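TipC2 (Streptococcus intermedius B196, PDB 6DHX) probably acts as an immunity protein that recognises and neutralises an antibacterial toxin exported through a type VII secretion system. Local coordinates at residues F59-L64 with F81-K86; N20-I25 with N108-Q113. All coordinates share one frame; numbering follows the deposited sequence.

Contact 1: residues F59-L64 with F81-K86; sequences FYPSIL and FSFLNK
The beta hairpin made of strands 59-65 and 74-82 holds this contact, which lies where the second strand runs out into a loop. P61 and F81 face each other in antiparallel register, CA to CA 6.0 Å. F81 N donates to P61 O over 3.3 Å, a slightly long bond with an N-H...O angle of 148°; the donor sits almost on the C=O axis, at 170°. The imide nitrogen of P61 has no hydrogen to return, so F81 O receives nothing from it and lies 3.5 Å from Y60 CB. Y60 holds its ring in the crowded position between backbone N and carbonyl carbon (chi1 65°), and this carries CD1 beside that same oxygen.

On the helix side of the sheet the contact is mainly apolar. The compact, rigid pyrrolidine of P61, puckered at C-gamma, crosses F81 at about a right angle, CG 3.9 Å from F81 CB. The F81 ring turns its edge to the neighbouring strand: P61 O lies near its plane, 3.5 Å from CD1, and farther along the rim CE1 meets the CG1 arm of branched I63 at 3.9 Å. F83, already past the strand end, swings its ring back so that CE2 reaches P61 CD at 3.6 Å, while one face takes F81 CB 3.7 Å above its plane. Bulky rings suit this border because helix 21-32 passes over it: T29 touches P61 and F81, and Y26 meets F83 edge-to-face. S62 points to the other face, where its small hydroxyl bonds to D80.

Backbone bonds from Y60 and S62 to strand 45-51 make strand 59-65 an inner strand. A hairpin with one flank buried beneath a helix is the layering of an alpha+beta fold, here on an antiparallel part of a mixed sheet.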
loop_
_atom_site.group_PDB
_atom_site.type_symbol
_atom_site.label_atom_id
_atom_site.label_comp_id
_atom_site.label_asym_id
_atom_site.label_seq_id
_atom_site.Cartn_x
_atom_site.Cartn_y
_atom_site.Cartn_z
ATOM N N PHE A 59 -5.156 16.916 -9.190
ATOM C CA PHE A 59 -5.629 15.601 -8.780
ATOM C C PHE A 59 -4.463 14.672 -8.565
ATOM O O PHE A 59 -3.457 14.764 -9.283
ATOM C CB PHE A 59 -6.524 14.960 -9.850
ATOM C CG PHE A 59 -7.792 15.702 -10.075
ATOM C CD1 PHE A 59 -7.858 16.743 -10.993
ATOM C CD2 PHE A 59 -8.936 15.386 -9.339
ATOM C CE1 PHE A 59 -9.057 17.466 -11.191
ATOM C CE2 PHE A 59 -10.135 16.100 -9.530
ATOM C CZ PHE A 59 -10.194 17.147 -10.460
ATOM N N TYR A 60 -4.587 13.783 -7.502
ATOM C CA TYR A 60 -3.523 12.778 -7.325
ATOM C C TYR A 60 -3.987 11.433 -7.821
ATOM O O TYR A 60 -5.186 11.178 -7.866
ATOM C CB TYR A 60 -3.129 12.651 -5.846
ATOM C CG TYR A 60 -4.225 12.127 -4.936
ATOM C CD1 TYR A 60 -4.367 10.757 -4.688
ATOM C CD2 TYR A 60 -5.062 13.011 -4.243
ATOM C CE1 TYR A 60 -5.322 10.288 -3.811
ATOM C CE2 TYR A 60 -6.040 12.529 -3.356
ATOM C CZ TYR A 60 -6.145 11.166 -3.156
ATOM O OH TYR A 60 -7.068 10.625 -2.286
ATOM N N PRO A 61 -3.055 10.596 -8.283
ATOM C CA PRO A 61 -3.422 9.261 -8.773
ATOM C C PRO A 61 -3.539 8.275 -7.611
ATOM O O PRO A 61 -2.805 8.334 -6.614
ATOM C CB PRO A 61 -2.241 8.883 -9.689
ATOM C CG PRO A 61 -1.064 9.558 -9.058
ATOM C CD PRO A 61 -1.586 10.813 -8.326
ATOM N N SER A 62 -4.513 7.389 -7.757
ATOM C CA SER A 62 -4.782 6.322 -6.803
ATOM C C SER A 62 -5.103 5.078 -7.609
ATOM O O SER A 62 -5.848 5.163 -8.593
ATOM C CB SER A 62 -5.956 6.742 -5.892
ATOM O OG SER A 62 -6.322 5.732 -4.979
ATOM N N ILE A 63 -4.509 3.947 -7.218
ATOM C CA ILE A 63 -4.616 2.685 -7.942
ATOM C C ILE A 63 -5.479 1.761 -7.097
ATOM O O ILE A 63 -5.250 1.639 -5.883
ATOM C CB ILE A 63 -3.225 2.055 -8.164
ATOM C CG1 ILE A 63 -2.225 3.078 -8.774
ATOM C CG2 ILE A 63 -3.338 0.758 -8.962
ATOM C CD1 ILE A 63 -2.711 3.755 -10.115
ATOM N N LEU A 64 -6.458 1.124 -7.714
ATOM C CA LEU A 64 -7.372 0.244 -6.984
ATOM C C LEU A 64 -7.434 -1.088 -7.718
ATOM O O LEU A 64 -7.754 -1.120 -8.922
ATOM C CB LEU A 64 -8.806 0.860 -6.934
ATOM C CG LEU A 64 -9.833 0.064 -6.140
ATOM C CD1 LEU A 64 -9.396 0.122 -4.627
ATOM C CD2 LEU A 64 -11.260 0.616 -6.263
ATOM N N PHE A 81 -0.790 7.902 -4.036
ATOM C CA PHE A 81 0.416 8.709 -4.221
ATOM C C PHE A 81 0.213 10.109 -3.662
ATOM O O PHE A 81 -0.810 10.737 -3.966
ATOM C CB PHE A 81 0.719 8.812 -5.724
ATOM C CG PHE A 81 1.167 7.520 -6.305
ATOM C CD1 PHE A 81 0.239 6.556 -6.687
ATOM C CD2 PHE A 81 2.530 7.232 -6.425
ATOM C CE1 PHE A 81 0.639 5.297 -7.218
ATOM C CE2 PHE A 81 2.950 5.990 -6.938
ATOM C CZ PHE A 81 1.990 5.003 -7.316
ATOM N N SER A 82 1.153 10.582 -2.829
ATOM C CA SER A 82 1.081 11.940 -2.285
ATOM C C SER A 82 2.324 12.644 -2.788
ATOM O O SER A 82 3.426 12.403 -2.284
ATOM C CB SER A 82 1.021 11.972 -0.755
ATOM O OG SER A 82 -0.148 11.309 -0.304
ATOM N N PHE A 83 2.152 13.473 -3.804
ATOM C CA PHE A 83 3.307 14.148 -4.392
ATOM C C PHE A 83 3.544 15.540 -3.836
ATOM O O PHE A 83 4.667 16.067 -3.947
ATOM C CB PHE A 83 3.120 14.309 -5.906
ATOM C CG PHE A 83 3.003 13.038 -6.671
ATOM C CD1 PHE A 83 3.910 11.998 -6.488
ATOM C CD2 PHE A 83 1.992 12.905 -7.652
ATOM C CE1 PHE A 83 3.817 10.831 -7.238
ATOM C CE2 PHE A 83 1.891 11.742 -8.387
ATOM C CZ PHE A 83 2.803 10.703 -8.201
ATOM N N LEU A 84 2.512 16.177 -3.301
ATOM C CA LEU A 84 2.551 17.617 -3.076
ATOM C C LEU A 84 2.875 18.019 -1.640
ATOM O O LEU A 84 3.191 19.191 -1.410
ATOM C CB LEU A 84 1.184 18.229 -3.438
ATOM C CG LEU A 84 0.921 18.736 -4.849
ATOM C CD1 LEU A 84 1.565 17.903 -5.929
ATOM C CD2 LEU A 84 -0.598 18.917 -5.086
ATOM N N ASN A 85 2.726 17.125 -0.669
ATOM C CA ASN A 85 2.842 17.503 0.738
ATOM C C ASN A 85 4.298 17.380 1.205
ATOM O O ASN A 85 5.160 16.870 0.488
ATOM C CB ASN A 85 1.936 16.633 1.604
ATOM C CG ASN A 85 2.249 15.154 1.471
ATOM O OD1 ASN A 85 2.655 14.688 0.389
ATOM N ND2 ASN A 85 2.056 14.402 2.552
ATOM N N LYS A 86 4.561 17.847 2.430
ATOM C CA LYS A 86 5.938 17.834 2.934
ATOM C C LYS A 86 6.407 16.415 3.202
ATOM O O LYS A 86 7.580 16.094 2.986
ATOM C CB LYS A 86 6.051 18.672 4.203
ATOM C CG LYS A 86 5.965 20.165 3.945
ATOM C CD LYS A 86 6.036 20.918 5.281
ATOM C CE LYS A 86 5.905 22.416 5.053
ATOM N NZ LYS A 86 5.853 23.148 6.354
#

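Contact 2: residues N20-I25 with N108-Q113; sequences NIFDEI and NKYTRQ. With SO4 (sulfate ion), chain D.
One face of the Y110 ring receives F22 CB, which stands 3.5 Å from the centroid in a CH-pi contact, whereas D23 OD1 lies at the hydroxyl edge near the ring plane. The F22 ring itself is slid well aside, its plane tilted 28° to that of Y110, so the two barely overlap; one of its faces carries I21 CG2 over the centre. The guanidinium of R112 has a water on one face and, at its edge, D23 CB and sulfate O4.

Tyrosine suits this place because its hydroxyl works both ways. N20 ND2 donates to Y110 OH over 2.9 Å, nearly straight at 171° and in the amide plane, and Y110 OH donates to D23 OD1 at a short 2.6 Å, coming from above the carboxylate. N20 is also the N-cap of helix 21-32: its OD1 accepts from D23 N at 2.8 Å and, weakly, from F22 N. The helix start is thereby tied to the end of strand 102-111.

D23 OD1 further takes a salt bridge with R112 NH1 at 2.9 Å, whose hydrogen bond is weak, and a water that also donates to R112 O. Its other oxygen pairs with R115, so two arginines probably keep the carboxylate ionised. Folded twice along its chain, R112 presents NE to sulfate O1 and NH2 to O4, the latter at 2.8 Å and 175°.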
loop_
_atom_site.group_PDB
_atom_site.type_symbol
_atom_site.label_atom_id
_atom_site.label_comp_id
_atom_site.label_asym_id
_atom_site.label_seq_id
_atom_site.Cartn_x
_atom_site.Cartn_y
_atom_site.Cartn_z
ATOM N N ASN A 20 15.619 2.435 -4.571
ATOM C CA ASN A 20 14.890 1.234 -4.202
ATOM C C ASN A 20 13.615 1.155 -5.042
ATOM O O ASN A 20 13.259 2.085 -5.782
ATOM C CB ASN A 20 14.551 1.249 -2.695
ATOM C CG ASN A 20 13.753 2.466 -2.333
ATOM O OD1 ASN A 20 12.630 2.618 -2.814
ATOM N ND2 ASN A 20 14.338 3.361 -1.516
ATOM N N ILE A 21 12.886 0.044 -4.874
ATOM C CA ILE A 21 11.741 -0.215 -5.728
ATOM C C ILE A 21 10.620 0.775 -5.478
ATOM O O ILE A 21 9.840 1.069 -6.399
ATOM C CB ILE A 21 11.249 -1.673 -5.543
ATOM C CG1 ILE A 21 10.247 -2.029 -6.629
ATOM C CG2 ILE A 21 10.658 -1.881 -4.095
ATOM C CD1 ILE A 21 10.038 -3.568 -6.770
ATOM N N PHE A 22 10.517 1.326 -4.266
ATOM C CA PHE A 22 9.458 2.289 -3.979
ATOM C C PHE A 22 9.762 3.633 -4.638
ATOM O O PHE A 22 8.851 4.281 -5.153
ATOM C CB PHE A 22 9.275 2.453 -2.454
ATOM C CG PHE A 22 9.034 1.107 -1.786
ATOM C CD1 PHE A 22 7.807 0.452 -1.977
ATOM C CD2 PHE A 22 10.049 0.461 -1.128
ATOM C CE1 PHE A 22 7.594 -0.839 -1.474
ATOM C CE2 PHE A 22 9.850 -0.853 -0.610
ATOM C CZ PHE A 22 8.613 -1.486 -0.791
ATOM N N ASP A 23 11.027 4.068 -4.613
ATOM C CA ASP A 23 11.417 5.239 -5.416
ATOM C C ASP A 23 11.053 5.023 -6.882
ATOM O O ASP A 23 10.667 5.957 -7.588
ATOM C CB ASP A 23 12.930 5.487 -5.382
ATOM C CG ASP A 23 13.438 6.081 -4.083
ATOM O OD1 ASP A 23 12.701 6.732 -3.311
ATOM O OD2 ASP A 23 14.671 5.915 -3.843
ATOM N N GLU A 24 11.301 3.825 -7.392
ATOM C CA GLU A 24 11.055 3.578 -8.802
ATOM C C GLU A 24 9.569 3.747 -9.127
ATOM O O GLU A 24 9.191 4.438 -10.087
ATOM C CB GLU A 24 11.583 2.169 -9.107
ATOM C CG GLU A 24 11.664 1.778 -10.505
ATOM C CD GLU A 24 12.196 0.346 -10.595
ATOM O OE1 GLU A 24 11.371 -0.564 -10.364
ATOM O OE2 GLU A 24 13.413 0.174 -10.862
ATOM N N ILE A 25 8.705 3.155 -8.308
ATOM C CA ILE A 25 7.260 3.324 -8.477
ATOM C C ILE A 25 6.855 4.794 -8.338
ATOM O O ILE A 25 6.074 5.309 -9.156
ATOM C CB ILE A 25 6.481 2.456 -7.471
ATOM C CG1 ILE A 25 6.739 0.955 -7.725
ATOM C CG2 ILE A 25 4.965 2.763 -7.578
ATOM C CD1 ILE A 25 6.306 0.018 -6.488
ATOM N N ASN A 108 1.292 0.304 4.392
ATOM C CA ASN A 108 2.726 0.224 4.120
ATOM C C ASN A 108 3.102 1.513 3.428
ATOM O O ASN A 108 2.819 1.673 2.232
ATOM C CB ASN A 108 3.056 -0.968 3.244
ATOM C CG ASN A 108 2.405 -2.244 3.779
ATOM O OD1 ASN A 108 2.912 -2.807 4.759
ATOM N ND2 ASN A 108 1.271 -2.672 3.186
ATOM N N LYS A 109 3.680 2.429 4.192
ATOM C CA LYS A 109 3.870 3.792 3.716
ATOM C C LYS A 109 5.356 4.040 3.486
ATOM O O LYS A 109 6.137 3.959 4.428
ATOM C CB LYS A 109 3.319 4.786 4.737
ATOM C CG LYS A 109 3.446 6.235 4.228
ATOM C CD LYS A 109 2.599 7.136 5.144
ATOM C CE LYS A 109 2.885 8.628 5.005
ATOM N NZ LYS A 109 2.119 9.533 6.004
ATOM N N TYR A 110 5.726 4.379 2.248
ATOM C CA TYR A 110 7.108 4.691 1.929
ATOM C C TYR A 110 7.258 6.207 1.843
ATOM O O TYR A 110 6.670 6.841 0.954
ATOM C CB TYR A 110 7.516 4.034 0.619
ATOM C CG TYR A 110 8.880 4.506 0.181
ATOM C CD1 TYR A 110 10.027 3.968 0.781
ATOM C CD2 TYR A 110 9.018 5.483 -0.805
ATOM C CE1 TYR A 110 11.272 4.383 0.389
ATOM C CE2 TYR A 110 10.277 5.914 -1.225
ATOM C CZ TYR A 110 11.401 5.346 -0.614
ATOM O OH TYR A 110 12.691 5.709 -0.959
ATOM N N THR A 111 8.053 6.787 2.764
ATOM C CA THR A 111 8.235 8.225 2.845
ATOM C C THR A 111 9.505 8.576 2.071
ATOM O O THR A 111 10.561 7.981 2.300
ATOM C CB THR A 111 8.297 8.717 4.298
ATOM O OG1 THR A 111 8.987 7.766 5.161
ATOM C CG2 THR A 111 6.843 8.852 4.819
ATOM N N ARG A 112 9.360 9.478 1.105
ATOM C CA ARG A 112 10.455 9.814 0.192
ATOM C C ARG A 112 11.616 10.472 0.909
ATOM O O ARG A 112 12.781 10.225 0.569
ATOM C CB ARG A 112 9.940 10.770 -0.901
ATOM C CG ARG A 112 9.092 9.994 -1.939
ATOM C CD ARG A 112 10.005 9.409 -3.023
ATOM N NE ARG A 112 10.590 10.443 -3.884
ATOM C CZ ARG A 112 11.442 10.184 -4.871
ATOM N NH1 ARG A 112 11.845 8.917 -5.072
ATOM N NH2 ARG A 112 11.872 11.215 -5.669
ATOM N N GLN A 113 11.330 11.356 1.855
ATOM C CA GLN A 113 12.397 12.207 2.377
ATOM C C GLN A 113 13.393 11.465 3.270
ATOM O O GLN A 113 14.509 11.968 3.439
ATOM C CB GLN A 113 11.852 13.429 3.128
ATOM C CG GLN A 113 10.997 14.372 2.191
ATOM C CD GLN A 113 11.697 14.664 0.863
ATOM O OE1 GLN A 113 12.818 15.128 0.847
ATOM N NE2 GLN A 113 11.058 14.323 -0.235
HETATM S S SO4 D . 11.117 14.283 -3.978
HETATM O O1 SO4 D . 10.544 13.244 -3.143
HETATM O O2 SO4 D . 12.523 14.450 -3.703
HETATM O O3 SO4 D . 10.371 15.507 -3.737
HETATM O O4 SO4 D . 11.046 13.862 -5.329
HETATM O O HOH W 1 13.215 9.426 -2.082
#

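How the contacts relate
Both contacts reach the same curved sheet and share helix 21-32, with their centres about 13 Å apart. Contact 2 ties the beginning of this helix to strand 102-111, and contact 1 lies under its later turns; F81 CZ packs on I25 CG2 at 3.7 Å, so the helix segment of contact 2 directly meets contact 1. Strand 89-99 lies between them in the sheet, with I90 touching both F81 and Y110. A second touch comes at the surface, K86 O to Q113 CG at 3.9 Å, close to the sulfate that R112 and N88 hold, probably an ion from the crystallisation liquor. Along the chain, contact 1 is nested within the loop that contact 2 closes.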